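Local coordinates for protein deseasin MCP-01 (Pseudoalteromonas sp., PDB 3VV3) that hydrolyses peptide bonds as a subtilisin-family serine protease and degrades collagen, its catalytic domain carrying bound calcium ions, at residues S41-V45 against A62-V66; D11-L15 against V123-N127; L282-N287 against A324-P330. All blocks are in the same frame, centred on the assembly; numbering follows the deposited sequence.

Contact 1 (S41-V45 against A62-V66)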
loop_
_atom_site.group_PDB
_atom_site.type_symbol
_atom_site.label_atom_id
_atom_site.label_comp_id
_atom_site.label_asym_id
_atom_site.label_seq_id
_atom_site.Cartn_x
_atom_site.Cartn_y
_atom_site.Cartn_z
ATOM N N SER A 41 28.195 6.583 6.890
ATOM C CA SER A 41 28.569 7.613 7.848
ATOM C C SER A 41 27.384 8.455 8.293
ATOM O O SER A 41 26.558 8.850 7.467
ATOM C CB SER A 41 29.631 8.527 7.248
ATOM O OG SER A 41 29.929 9.579 8.150
ATOM N N ARG A 42 27.321 8.750 9.592
ATOM C CA ARG A 42 26.331 9.686 10.117
ATOM C C ARG A 42 26.475 11.055 9.453
ATOM O O ARG A 42 25.556 11.866 9.490
ATOM C CB ARG A 42 26.471 9.835 11.639
ATOM C CG ARG A 42 25.839 8.718 12.459
ATOM C CD ARG A 42 24.399 9.045 12.816
ATOM N NE ARG A 42 24.243 10.404 13.337
ATOM C CZ ARG A 42 23.093 10.904 13.790
ATOM N NH1 ARG A 42 22.005 10.149 13.801
ATOM N NH2 ARG A 42 23.029 12.153 14.239
ATOM N N ASP A 43 27.635 11.323 8.862
ATOM C CA ASP A 43 27.846 12.602 8.188
ATOM C C ASP A 43 27.104 12.719 6.861
ATOM O O ASP A 43 26.968 13.820 6.323
ATOM C CB ASP A 43 29.330 12.867 7.967
ATOM C CG ASP A 43 29.996 13.453 9.192
ATOM O OD1 ASP A 43 29.276 13.893 10.116
ATOM O OD2 ASP A 43 31.233 13.492 9.220
ATOM N N VAL A 44 26.631 11.589 6.340
ATOM C CA VAL A 44 25.811 11.588 5.128
ATOM C C VAL A 44 24.344 11.699 5.524
ATOM O O VAL A 44 23.861 10.917 6.332
ATOM C CB VAL A 44 26.029 10.295 4.306
ATOM C CG1 VAL A 44 25.080 10.249 3.104
ATOM C CG2 VAL A 44 27.470 10.195 3.840
ATOM N N VAL A 45 23.638 12.675 4.960
ATOM C CA VAL A 45 22.265 12.927 5.363
ATOM C C VAL A 45 21.317 12.564 4.229
ATOM O O VAL A 45 21.531 12.950 3.088
ATOM C CB VAL A 45 22.069 14.403 5.767
ATOM C CG1 VAL A 45 20.670 14.616 6.320
ATOM C CG2 VAL A 45 23.126 14.806 6.793
ATOM N N ALA A 62 19.477 5.978 16.592
ATOM C CA ALA A 62 20.890 6.307 16.464
ATOM C C ALA A 62 21.203 6.964 15.120
ATOM O O ALA A 62 22.221 7.652 14.979
ATOM C CB ALA A 62 21.744 5.063 16.658
ATOM N N ASN A 63 20.332 6.741 14.137
ATOM C CA ASN A 63 20.524 7.287 12.794
ATOM C C ASN A 63 19.543 8.407 12.452
ATOM O O ASN A 63 19.379 8.767 11.282
ATOM C CB ASN A 63 20.453 6.178 11.733
ATOM C CG ASN A 63 21.687 5.296 11.732
ATOM O OD1 ASN A 63 22.735 5.681 12.251
ATOM N ND2 ASN A 63 21.574 4.106 11.148
ATOM N N ALA A 64 18.886 8.961 13.466
ATOM C CA ALA A 64 18.029 10.119 13.241
ATOM C C ALA A 64 18.873 11.389 13.123
ATOM O O ALA A 64 19.721 11.667 13.973
ATOM C CB ALA A 64 17.009 10.262 14.355
ATOM N N TRP A 65 18.639 12.157 12.066
ATOM C CA TRP A 65 19.324 13.440 11.907
ATOM C C TRP A 65 18.951 14.395 13.030
ATOM O O TRP A 65 17.805 14.413 13.489
ATOM C CB TRP A 65 18.948 14.062 10.563
ATOM C CG TRP A 65 19.502 15.423 10.304
ATOM C CD1 TRP A 65 20.779 15.739 9.951
ATOM C CD2 TRP A 65 18.778 16.657 10.342
ATOM N NE1 TRP A 65 20.902 17.099 9.771
ATOM C CE2 TRP A 65 19.686 17.686 10.004
ATOM C CE3 TRP A 65 17.447 16.992 10.629
ATOM C CZ2 TRP A 65 19.309 19.029 9.942
ATOM C CZ3 TRP A 65 17.069 18.330 10.573
ATOM C CH2 TRP A 65 17.994 19.333 10.219
ATOM N N VAL A 66 19.927 15.191 13.465
ATOM C CA VAL A 66 19.687 16.255 14.418
ATOM C C VAL A 66 20.146 17.583 13.822
ATOM O O VAL A 66 21.289 17.720 13.367
ATOM C CB VAL A 66 20.417 15.996 15.751
ATOM C CG1 VAL A 66 20.222 17.178 16.693
ATOM C CG2 VAL A 66 19.895 14.717 16.385
#

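Contact 2 (D11-L15 against V123-N127)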
loop_
_atom_site.group_PDB
_atom_site.type_symbol
_atom_site.label_atom_id
_atom_site.label_comp_id
_atom_site.label_asym_id
_atom_site.label_seq_id
_atom_site.Cartn_x
_atom_site.Cartn_y
_atom_site.Cartn_z
ATOM N N ASP A 11 15.992 -12.414 7.202
ATOM C CA ASP A 11 14.752 -12.131 6.480
ATOM C C ASP A 11 14.962 -11.073 5.397
ATOM O O ASP A 11 14.089 -10.854 4.554
ATOM C CB ASP A 11 13.658 -11.672 7.450
ATOM C CG ASP A 11 13.203 -12.779 8.375
ATOM O OD1 ASP A 11 13.120 -13.928 7.912
ATOM O OD2 ASP A 11 12.938 -12.502 9.559
ATOM N N LEU A 12 16.121 -10.417 5.435
ATOM C CA LEU A 12 16.439 -9.339 4.497
ATOM C C LEU A 12 17.065 -9.860 3.203
ATOM O O LEU A 12 18.250 -9.653 2.938
ATOM C CB LEU A 12 17.367 -8.314 5.171
ATOM C CG LEU A 12 16.769 -7.704 6.442
ATOM C CD1 LEU A 12 17.783 -6.798 7.154
ATOM C CD2 LEU A 12 15.464 -6.939 6.142
ATOM N N TRP A 13 16.265 -10.527 2.377
ATOM C CA TRP A 13 16.811 -11.150 1.179
ATOM C C TRP A 13 17.410 -10.110 0.218
ATOM O O TRP A 13 18.383 -10.379 -0.486
ATOM C CB TRP A 13 15.731 -11.986 0.475
ATOM C CG TRP A 13 14.656 -11.141 -0.143
ATOM C CD1 TRP A 13 13.445 -10.810 0.398
ATOM C CD2 TRP A 13 14.715 -10.506 -1.419
ATOM N NE1 TRP A 13 12.743 -10.011 -0.474
ATOM C CE2 TRP A 13 13.502 -9.812 -1.599
ATOM C CE3 TRP A 13 15.676 -10.464 -2.434
ATOM C CZ2 TRP A 13 13.228 -9.075 -2.752
ATOM C CZ3 TRP A 13 15.403 -9.739 -3.576
ATOM C CH2 TRP A 13 14.188 -9.050 -3.726
ATOM N N GLY A 14 16.836 -8.909 0.202
ATOM C CA GLY A 14 17.315 -7.866 -0.688
ATOM C C GLY A 14 18.763 -7.489 -0.427
ATOM O O GLY A 14 19.486 -7.093 -1.339
ATOM N N LEU A 15 19.180 -7.601 0.828
ATOM C CA LEU A 15 20.556 -7.276 1.202
ATOM C C LEU A 15 21.459 -8.490 0.992
ATOM O O LEU A 15 22.604 -8.377 0.518
ATOM C CB LEU A 15 20.631 -6.822 2.665
ATOM C CG LEU A 15 19.769 -5.621 3.080
ATOM C CD1 LEU A 15 20.037 -5.256 4.537
ATOM C CD2 LEU A 15 20.048 -4.427 2.170
ATOM N N VAL A 123 16.435 -5.074 12.384
ATOM C CA VAL A 123 16.965 -5.245 11.041
ATOM C C VAL A 123 18.240 -4.415 10.851
ATOM O O VAL A 123 18.921 -4.086 11.817
ATOM C CB VAL A 123 15.898 -4.865 9.984
ATOM C CG1 VAL A 123 14.782 -5.915 9.975
ATOM C CG2 VAL A 123 15.296 -3.501 10.297
ATOM N N VAL A 124 18.566 -4.100 9.608
ATOM C CA VAL A 124 19.695 -3.232 9.295
ATOM C C VAL A 124 19.455 -2.653 7.910
ATOM O O VAL A 124 18.938 -3.336 7.024
ATOM C CB VAL A 124 21.047 -3.999 9.334
ATOM C CG1 VAL A 124 20.999 -5.252 8.452
ATOM C CG2 VAL A 124 22.197 -3.106 8.905
ATOM N N GLY A 125 19.800 -1.386 7.723
ATOM C CA GLY A 125 19.602 -0.752 6.432
ATOM C C GLY A 125 20.786 -0.940 5.505
ATOM O O GLY A 125 21.792 -1.553 5.874
ATOM N N VAL A 126 20.681 -0.406 4.295
ATOM C CA VAL A 126 21.821 -0.429 3.386
ATOM C C VAL A 126 23.005 0.262 4.071
ATOM O O VAL A 126 24.161 -0.131 3.881
ATOM C CB VAL A 126 21.516 0.275 2.046
ATOM C CG1 VAL A 126 22.738 0.236 1.127
ATOM C CG2 VAL A 126 20.307 -0.367 1.358
ATOM N N ASN A 127 22.703 1.293 4.857
ATOM C CA ASN A 127 23.682 1.919 5.748
ATOM C C ASN A 127 23.488 1.437 7.173
ATOM O O ASN A 127 22.356 1.398 7.665
ATOM C CB ASN A 127 23.537 3.447 5.739
ATOM C CG ASN A 127 23.699 4.040 4.359
ATOM O OD1 ASN A 127 24.796 4.419 3.959
ATOM N ND2 ASN A 127 22.603 4.107 3.617
#

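Contact 3 (L282-N287 against A324-P330)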
loop_
_atom_site.group_PDB
_atom_site.type_symbol
_atom_site.label_atom_id
_atom_site.label_comp_id
_atom_site.label_asym_id
_atom_site.label_seq_id
_atom_site.Cartn_x
_atom_site.Cartn_y
_atom_site.Cartn_z
ATOM N N LEU A 282 25.366 5.353 0.765
ATOM C CA LEU A 282 26.560 4.544 1.025
ATOM C C LEU A 282 27.707 4.922 0.087
ATOM O O LEU A 282 28.862 5.046 0.517
ATOM C CB LEU A 282 26.246 3.039 0.926
ATOM C CG LEU A 282 27.314 2.125 1.548
ATOM C CD1 LEU A 282 27.508 2.491 3.017
ATOM C CD2 LEU A 282 26.921 0.662 1.426
ATOM N N VAL A 283 27.388 5.125 -1.186
ATOM C CA VAL A 283 28.374 5.577 -2.164
ATOM C C VAL A 283 28.993 6.912 -1.726
ATOM O O VAL A 283 30.202 7.104 -1.813
ATOM C CB VAL A 283 27.751 5.729 -3.571
ATOM C CG1 VAL A 283 28.697 6.478 -4.499
ATOM C CG2 VAL A 283 27.386 4.356 -4.160
ATOM N N LEU A 284 28.156 7.826 -1.246
ATOM C CA LEU A 284 28.638 9.151 -0.857
ATOM C C LEU A 284 29.467 9.099 0.425
ATOM O O LEU A 284 30.115 10.083 0.792
ATOM C CB LEU A 284 27.468 10.120 -0.702
ATOM C CG LEU A 284 26.787 10.549 -2.003
ATOM C CD1 LEU A 284 25.474 11.286 -1.700
ATOM C CD2 LEU A 284 27.719 11.432 -2.817
ATOM N N SER A 285 29.454 7.959 1.113
ATOM C CA SER A 285 30.332 7.796 2.278
ATOM C C SER A 285 31.731 7.389 1.821
ATOM O O SER A 285 32.693 7.460 2.594
ATOM C CB SER A 285 29.773 6.776 3.281
ATOM O OG SER A 285 29.979 5.443 2.824
ATOM N N VAL A 286 31.835 6.971 0.564
ATOM C CA VAL A 286 33.105 6.527 -0.027
ATOM C C VAL A 286 33.696 7.581 -0.977
ATOM O O VAL A 286 34.911 7.802 -1.015
ATOM C CB VAL A 286 32.922 5.172 -0.766
ATOM C CG1 VAL A 286 34.155 4.815 -1.580
ATOM C CG2 VAL A 286 32.588 4.054 0.230
ATOM N N ASN A 287 32.832 8.237 -1.746
ATOM C CA ASN A 287 33.276 9.250 -2.702
ATOM C C ASN A 287 32.314 10.430 -2.760
ATOM O O ASN A 287 31.367 10.432 -3.545
ATOM C CB ASN A 287 33.470 8.645 -4.100
ATOM C CG ASN A 287 34.110 9.628 -5.090
ATOM O OD1 ASN A 287 34.293 10.806 -4.787
ATOM N ND2 ASN A 287 34.452 9.137 -6.276
ATOM N N ALA A 324 28.753 -0.746 -6.842
ATOM C CA ALA A 324 28.674 0.705 -6.837
ATOM C C ALA A 324 29.844 1.289 -6.048
ATOM O O ALA A 324 30.484 2.240 -6.494
ATOM C CB ALA A 324 27.347 1.167 -6.235
ATOM N N LEU A 325 30.108 0.723 -4.871
ATOM C CA LEU A 325 31.212 1.188 -4.026
ATOM C C LEU A 325 32.550 0.958 -4.712
ATOM O O LEU A 325 33.438 1.811 -4.665
ATOM C CB LEU A 325 31.210 0.483 -2.668
ATOM C CG LEU A 325 30.387 1.109 -1.540
ATOM C CD1 LEU A 325 29.009 1.533 -1.990
ATOM C CD2 LEU A 325 30.317 0.195 -0.331
ATOM N N ILE A 326 32.700 -0.209 -5.327
ATOM C CA ILE A 326 33.923 -0.512 -6.072
ATOM C C ILE A 326 34.130 0.492 -7.210
ATOM O O ILE A 326 35.218 1.061 -7.376
ATOM C CB ILE A 326 33.881 -1.938 -6.649
ATOM C CG1 ILE A 326 33.879 -2.968 -5.522
ATOM C CG2 ILE A 326 35.040 -2.166 -7.614
ATOM C CD1 ILE A 326 33.689 -4.395 -6.009
ATOM N N ASP A 327 33.081 0.719 -7.991
ATOM C CA ASP A 327 33.174 1.632 -9.122
ATOM C C ASP A 327 33.366 3.087 -8.693
ATOM O O ASP A 327 33.821 3.909 -9.485
ATOM C CB ASP A 327 31.948 1.501 -10.027
ATOM C CG ASP A 327 31.900 0.167 -10.759
ATOM O OD1 ASP A 327 32.857 -0.631 -10.638
ATOM O OD2 ASP A 327 30.900 -0.079 -11.465
ATOM N N ALA A 328 33.032 3.395 -7.443
ATOM C CA ALA A 328 33.119 4.763 -6.929
ATOM C C ALA A 328 34.533 5.158 -6.496
ATOM O O ALA A 328 34.770 6.302 -6.104
ATOM C CB ALA A 328 32.151 4.963 -5.785
ATOM N N ASP A 329 35.466 4.214 -6.542
ATOM C CA ASP A 329 36.875 4.525 -6.261
ATOM C C ASP A 329 37.049 5.143 -4.855
ATOM O O ASP A 329 36.690 4.493 -3.868
ATOM C CB ASP A 329 37.457 5.399 -7.378
ATOM C CG ASP A 329 37.289 4.781 -8.753
ATOM O OD1 ASP A 329 37.843 3.684 -8.989
ATOM O OD2 ASP A 329 36.606 5.399 -9.602
ATOM N N PRO A 330 37.603 6.376 -4.730
ATOM C CA PRO A 330 38.173 7.371 -5.653
ATOM C C PRO A 330 39.674 7.170 -5.870
ATOM O O PRO A 330 40.235 6.165 -5.427
ATOM C CB PRO A 330 37.947 8.706 -4.926
ATOM C CG PRO A 330 37.446 8.350 -3.524
ATOM C CD PRO A 330 37.643 6.877 -3.346
#

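Contact 1 (S41-V45 against A62-V66)
This is a loop-to-loop contact at the start of strand 45-50, an inner strand of the subtilisin-type parallel sheet, held by one arginine that bonds to backbone carbonyls. Residues 41-45 lead into the strand, and residues 62-66 belong to the loop after it. S41 to V44 form a type I beta turn, closed by V44 N to S41 O at 3.0 Å. S41 OG also accepts from D43 N at 3.0 Å, an ST turn. The R42 CA-to-CB bond points sideways, but the side-chain end comes in to the other loop and makes all the hydrogen bonds between the segments. V45, at the start of the strand, points toward W65, and its CG1 lies 3.8 Å from W65 CD1. This apolar patch is shared with strand 131-136, whose S131 and V133 touch both side chains. Y155 and L159 of helix 146-161 also pack on W65. N63 is turned to other partners: its ND2 donates to G114 O and H128 O. Around the guanidinium, R42 NH1 donates to A64 O at 2.7 Å and, weakly, to A62 O at 2.8 Å, while R42 NH2 adds a weak bond to A64 O at 3.4 Å.

Contact 2 (D11-L15 against V123-N127)
The L12 side chain packs on V123 and V124: its CD1 lies 3.9 Å from V123 CB and 3.8 Å from V124 CG1. L15 reaches the same loop further on. Its CD1 is 4.0 Å from V124 CG1 and its CD2 is 4.1 Å from V126 CG2. V124 therefore packs against both leucines. L15 CD1 also sits 3.3 Å from V124 O, a close van der Waals approach of a methyl to a carbonyl oxygen. No hydrogen bond joins the two segments. The contact is van der Waals packing, mostly of apolar side chains, with leucine methyls also on the V124 carbonyl, and every residue in it is buried.

The CA-to-CB bonds of both leucines point toward the other segment. L12 is the centre of an inverse gamma turn, and L15 N bonds back to L12 O at 3.1 Å. In the subtilisin-type alpha/beta fold of this catalytic domain, the contact lays the N-terminal arm, ahead of helix 31-34, over the loop between helix 105-114 and strand 131-136. L255 of strand 254-258 covers L12 and V123, and H275 of helix 269-284 touches L15. Backbone bonds hold each segment to its own surroundings: L15 pairs with A31, G125 with A115 and V126 with T112. V126 O also accepts from W35 NE1.

Contact 3 (L282-N287 against A324-P330)
Apolar packing makes up most of this contact, between the C-terminal end of helix 269-284 and that of helix 321-327. V283 meets three residues: its CG2 is 3.8 Å from A324 CB and 3.9 Å from L325 CD1, and its CG1 is 4.0 Å from A328 CB. L325 also touches L282, CD2 to CD2 at 3.9 Å, and its CG is 4.1 Å from V286 CG2. L295 and L298 of helix 292-301 extend this core, touching V283 and A328 respectively.

Past the helices the two segments stay close, with the N287 and P330 CA atoms 6.0 Å apart. V286 CG1 comes within 3.4 Å of D329 O, and V286 O within 3.6 Å of P330 CG. D329 leaves helical geometry with positive phi, and a cis peptide bond precedes P330. N287 ND2 is also 3.8 Å from P330 CB.

One hydrogen bond crosses the contact, N287 ND2 to A328 O at 2.9 Å. N287 OD1 instead accepts from D289 N. The core is thus apolar, built where the two helices end. Cohesion comes mainly from apolar burial, and the N287 ND2 bond satisfies a carbonyl at the end of helix 321-327.

Contact 2 spans the longest separation along the chain and encloses contact 1; contact 3 follows both. Their centres lie 18 to 19 Å apart. Contact 1 touches the end of segment 282-287 through S41 (N to S285 CB, 3.9 Å) and V44 (CG2 to L284 O, 4.0 Å). V126 O of contact 2 meets L282 CD2 at 3.8 Å. Contacts 1 and 2 approach to about 4 Å without touching. Helix 269-284 is the shared element: it ends in contact 3 and touches contact 2 through H275 and L282. It carries S270, the probable nucleophile of a Ser-His-Asp triad. The contacts thus join the N-terminal arm, the loops around the start of strand 45-50 and the C-terminal end around this helix.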